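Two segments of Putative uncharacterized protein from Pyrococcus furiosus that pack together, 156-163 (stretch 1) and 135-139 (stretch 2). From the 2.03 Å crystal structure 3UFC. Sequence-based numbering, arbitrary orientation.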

ATOM      1  N   GLU A 156      -2.457 -20.672  -9.734  1.00 38.08           N
ATOM      2  CA  GLU A 156      -2.437 -20.627 -11.196  1.00 39.10           C
ATOM      3  C   GLU A 156      -3.020 -19.343 -11.786  1.00 35.71           C
ATOM      4  O   GLU A 156      -2.522 -18.837 -12.788  1.00 35.84           O
ATOM      5  CB  GLU A 156      -3.202 -21.817 -11.782  1.00 43.56           C
ATOM      6  CG  GLU A 156      -2.605 -23.175 -11.473  1.00 50.43           C
ATOM      7  CD  GLU A 156      -3.292 -24.284 -12.250  1.00 54.72           C
ATOM      8  OE1 GLU A 156      -4.535 -24.400 -12.153  1.00 57.27           O
ATOM      9  OE2 GLU A 156      -2.590 -25.038 -12.957  1.00 56.91           O
ATOM     10  N   LEU A 157      -4.081 -18.828 -11.171  1.00 33.90           N
ATOM     11  CA  LEU A 157      -4.729 -17.611 -11.660  1.00 35.02           C
ATOM     12  C   LEU A 157      -4.083 -16.295 -11.214  1.00 31.53           C
ATOM     13  O   LEU A 157      -4.421 -15.238 -11.737  1.00 30.79           O
ATOM     14  CB  LEU A 157      -6.202 -17.592 -11.239  1.00 37.19           C
ATOM     15  CG  LEU A 157      -7.223 -18.392 -12.052  1.00 41.43           C
ATOM     16  CD1 LEU A 157      -6.803 -19.848 -12.157  1.00 43.52           C
ATOM     17  CD2 LEU A 157      -8.583 -18.271 -11.381  1.00 41.77           C
ATOM     18  N   PHE A 158      -3.167 -16.360 -10.253  1.00 30.41           N
ATOM     19  CA  PHE A 158      -2.515 -15.156  -9.730  1.00 28.29           C
ATOM     20  C   PHE A 158      -2.017 -14.186 -10.803  1.00 27.50           C
ATOM     21  O   PHE A 158      -2.482 -13.045 -10.891  1.00 24.68           O
ATOM     22  CB  PHE A 158      -1.341 -15.536  -8.822  1.00 27.76           C
ATOM     23  CG  PHE A 158      -0.698 -14.355  -8.132  1.00 27.95           C
ATOM     24  CD1 PHE A 158      -1.243 -13.829  -6.967  1.00 27.19           C
ATOM     25  CD2 PHE A 158       0.442 -13.760  -8.659  1.00 28.35           C
ATOM     26  CE1 PHE A 158      -0.661 -12.726  -6.338  1.00 27.56           C
ATOM     27  CE2 PHE A 158       1.032 -12.653  -8.039  1.00 26.86           C
ATOM     28  CZ  PHE A 158       0.482 -12.138  -6.881  1.00 25.71           C
ATOM     29  N   LEU A 159      -1.069 -14.641 -11.618  1.00 27.96           N
ATOM     30  CA  LEU A 159      -0.497 -13.793 -12.652  1.00 28.20           C
ATOM     31  C   LEU A 159      -1.530 -13.173 -13.589  1.00 28.44           C
ATOM     32  O   LEU A 159      -1.521 -11.962 -13.796  1.00 26.99           O
ATOM     33  CB  LEU A 159       0.551 -14.566 -13.464  1.00 29.98           C
ATOM     34  CG  LEU A 159       1.231 -13.739 -14.564  1.00 31.43           C
ATOM     35  CD1 LEU A 159       1.867 -12.501 -13.952  1.00 31.20           C
ATOM     36  CD2 LEU A 159       2.276 -14.583 -15.279  1.00 34.88           C
ATOM     37  N   ASP A 160      -2.417 -13.984 -14.159  1.00 28.31           N
ATOM     38  CA  ASP A 160      -3.428 -13.439 -15.062  1.00 29.09           C
ATOM     39  C   ASP A 160      -4.336 -12.445 -14.356  1.00 26.89           C
ATOM     40  O   ASP A 160      -4.726 -11.430 -14.938  1.00 25.34           O
ATOM     41  CB  ASP A 160      -4.260 -14.556 -15.694  1.00 33.22           C
ATOM     42  CG  ASP A 160      -3.500 -15.297 -16.775  1.00 38.58           C
ATOM     43  OD1 ASP A 160      -2.587 -14.689 -17.377  1.00 39.03           O
ATOM     44  OD2 ASP A 160      -3.818 -16.474 -17.033  1.00 41.58           O
ATOM     45  N   ARG A 161      -4.678 -12.735 -13.104  1.00 24.41           N
ATOM     46  CA  ARG A 161      -5.515 -11.822 -12.335  1.00 25.69           C
ATOM     47  C   ARG A 161      -4.753 -10.512 -12.080  1.00 24.44           C
ATOM     48  O   ARG A 161      -5.308  -9.424 -12.234  1.00 25.16           O
ATOM     49  CB  ARG A 161      -5.913 -12.458 -11.005  1.00 27.90           C
ATOM     50  CG  ARG A 161      -6.974 -13.543 -11.116  1.00 34.71           C
ATOM     51  CD  ARG A 161      -8.365 -12.949 -10.989  1.00 40.32           C
ATOM     52  NE  ARG A 161      -8.964 -12.620 -12.274  1.00 45.04           N
ATOM     53  CZ  ARG A 161     -10.056 -11.873 -12.413  1.00 47.46           C
ATOM     54  NH1 ARG A 161     -10.657 -11.369 -11.342  1.00 48.16           N
ATOM     55  NH2 ARG A 161     -10.560 -11.650 -13.620  1.00 48.95           N
ATOM     56  N   LEU A 162      -3.483 -10.619 -11.695  1.00 23.39           N
ATOM     57  CA  LEU A 162      -2.681  -9.424 -11.432  1.00 21.97           C
ATOM     58  C   LEU A 162      -2.580  -8.595 -12.715  1.00 23.45           C
ATOM     59  O   LEU A 162      -2.734  -7.375 -12.691  1.00 22.55           O
ATOM     60  CB  LEU A 162      -1.280  -9.806 -10.937  1.00 20.98           C
ATOM     61  CG  LEU A 162      -0.319  -8.631 -10.670  1.00 22.19           C
ATOM     62  CD1 LEU A 162      -0.918  -7.693  -9.624  1.00 20.21           C
ATOM     63  CD2 LEU A 162       1.029  -9.160 -10.201  1.00 21.10           C
ATOM     64  N   ARG A 163      -2.343  -9.265 -13.841  1.00 23.48           N
ATOM     65  CA  ARG A 163      -2.240  -8.570 -15.113  1.00 24.74           C
ATOM     66  C   ARG A 163      -3.504  -7.776 -15.421  1.00 25.19           C
ATOM     67  O   ARG A 163      -3.428  -6.601 -15.772  1.00 24.61           O
ATOM     68  CB  ARG A 163      -1.976  -9.560 -16.243  1.00 26.41           C
ATOM     69  CG  ARG A 163      -0.583 -10.145 -16.245  1.00 27.63           C
ATOM     70  CD  ARG A 163      -0.513 -11.341 -17.186  1.00 31.62           C
ATOM     71  NE  ARG A 163       0.860 -11.786 -17.395  1.00 34.04           N
ATOM     72  CZ  ARG A 163       1.194 -12.908 -18.021  1.00 36.55           C
ATOM     73  NH1 ARG A 163       0.250 -13.705 -18.501  1.00 37.98           N
ATOM     74  NH2 ARG A 163       2.472 -13.232 -18.164  1.00 36.20           N
TER
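Stretch 2 (135-139) VVRTV

Stretch 2 is an extended segment laid across a helix. The helical conformation of stretch 1 rests on phi/psi values near -60/-45 and on i to i+4 backbone hydrogen bonds: Arg161 N to Leu157 O at 2.9 Å, Leu162 N to Phe158 O at 2.7 Å and Arg163 N to Leu159 O at 2.8 Å. In stretch 2 all five residues have phi between -104° and -143° and psi between 120° and 173°, as expected for an extended chain, and the strand continues beyond Val139. The strand and helix axes approach to 7.8 Å, and their N-to-C directions differ by 99°, so the strand runs almost perpendicular to the helix. Between them the two stretches bury 314 Å², both sides summed.

Val135 enters with its CA-to-CB bond directed away from the helix; its side chain comes no nearer than 7.9 Å and makes no contact.

Val136 is the centre of the packing. Its CA lies 5.9 Å from the CA of Leu162, the closest CA pairing between the stretches, and its CB points toward the helix. With chi1 at 179° (t), both methyls reach Leu162: CG2 meets its CD1 at 3.8 Å and CG1 its backbone N at 3.7 Å. CG2 also lies 3.5 Å from Phe158 CE1, approaching the ring obliquely, and CG1 lies 3.4 Å from Arg161 CB, so CG1 rests against the helix backbone as well as a side chain. Val136 has 100 Å² covered by stretch 1, more than any other residue of the pair.

At Arg137 the alternation of the strand turns the CA-to-CB bond away, and the side chain stays at least 6.3 Å from stretch 1. Contact passes instead through the carbonyl: Arg137 O is 3.0 Å from Arg161 CD and accepts a weak hydrogen bond from Arg161 NH1 at 3.4 Å. The N-H...O angle of 163° is nearly straight, and the oxygen lies at the guanidinium edge, near its plane, so the weakness reflects length rather than poor alignment.

Thr138 points toward the helix again, two residues after Val136. Its CB is 3.4 Å from Arg161 CD, placing it against the aliphatic part of that arginine, while Thr138 OG1 lies 4.1 Å from Leu157 CD2, a looser contact. Arg161 thus touches three successive strand residues.

Val139 carries its CA-to-CB bond sideways, and its side chain remains 5.6 Å or more from stretch 1, beyond the contact.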

ATOM      1  N   VAL A 135      -2.433  -7.641  -2.852  1.00 21.63           N
ATOM      2  CA  VAL A 135      -3.724  -8.315  -2.898  1.00 20.99           C
ATOM      3  C   VAL A 135      -4.172  -8.531  -4.341  1.00 21.44           C
ATOM      4  O   VAL A 135      -4.208  -7.597  -5.140  1.00 19.33           O
ATOM      5  CB  VAL A 135      -4.804  -7.477  -2.173  1.00 22.07           C
ATOM      6  CG1 VAL A 135      -6.162  -8.185  -2.245  1.00 22.69           C
ATOM      7  CG2 VAL A 135      -4.400  -7.258  -0.710  1.00 19.52           C
ATOM      8  N   VAL A 136      -4.493  -9.778  -4.671  1.00 22.00           N
ATOM      9  CA  VAL A 136      -4.966 -10.132  -6.004  1.00 22.04           C
ATOM     10  C   VAL A 136      -6.115 -11.103  -5.789  1.00 26.08           C
ATOM     11  O   VAL A 136      -5.935 -12.168  -5.193  1.00 24.12           O
ATOM     12  CB  VAL A 136      -3.872 -10.827  -6.843  1.00 22.70           C
ATOM     13  CG1 VAL A 136      -4.432 -11.190  -8.216  1.00 20.16           C
ATOM     14  CG2 VAL A 136      -2.652  -9.904  -6.996  1.00 19.44           C
ATOM     15  N   ARG A 137      -7.295 -10.740  -6.275  1.00 28.62           N
ATOM     16  CA  ARG A 137      -8.463 -11.584  -6.073  1.00 33.42           C
ATOM     17  C   ARG A 137      -9.173 -12.036  -7.339  1.00 34.74           C
ATOM     18  O   ARG A 137      -8.936 -11.522  -8.432  1.00 33.08           O
ATOM     19  CB  ARG A 137      -9.462 -10.850  -5.179  1.00 34.96           C
ATOM     20  CG  ARG A 137      -8.861 -10.367  -3.877  1.00 38.86           C
ATOM     21  CD  ARG A 137      -9.147  -8.896  -3.657  1.00 43.23           C
ATOM     22  NE  ARG A 137     -10.509  -8.633  -3.210  1.00 44.55           N
ATOM     23  CZ  ARG A 137     -10.976  -8.945  -2.005  1.00 47.96           C
ATOM     24  NH1 ARG A 137     -10.195  -9.541  -1.119  1.00 49.19           N
ATOM     25  NH2 ARG A 137     -12.224  -8.642  -1.676  1.00 48.19           N
ATOM     26  N   THR A 138     -10.048 -13.018  -7.161  1.00 36.70           N
ATOM     27  CA  THR A 138     -10.851 -13.559  -8.242  1.00 40.10           C
ATOM     28  C   THR A 138     -12.213 -13.869  -7.626  1.00 43.34           C
ATOM     29  O   THR A 138     -12.388 -13.748  -6.414  1.00 42.25           O
ATOM     30  CB  THR A 138     -10.224 -14.841  -8.831  1.00 39.10           C
ATOM     31  OG1 THR A 138     -11.005 -15.281  -9.947  1.00 41.44           O
ATOM     32  CG2 THR A 138     -10.160 -15.940  -7.793  1.00 37.69           C
ATOM     33  N   VAL A 139     -13.177 -14.256  -8.449  1.00 47.89           N
ATOM     34  CA  VAL A 139     -14.511 -14.561  -7.948  1.00 53.43           C
ATOM     35  C   VAL A 139     -14.784 -16.059  -7.886  1.00 57.27           C
ATOM     36  O   VAL A 139     -14.621 -16.768  -8.878  1.00 57.94           O
ATOM     37  CB  VAL A 139     -15.597 -13.897  -8.827  1.00 53.14           C
ATOM     38  CG1 VAL A 139     -16.978 -14.337  -8.375  1.00 54.30           C
ATOM     39  CG2 VAL A 139     -15.478 -12.385  -8.740  1.00 53.34           C
TER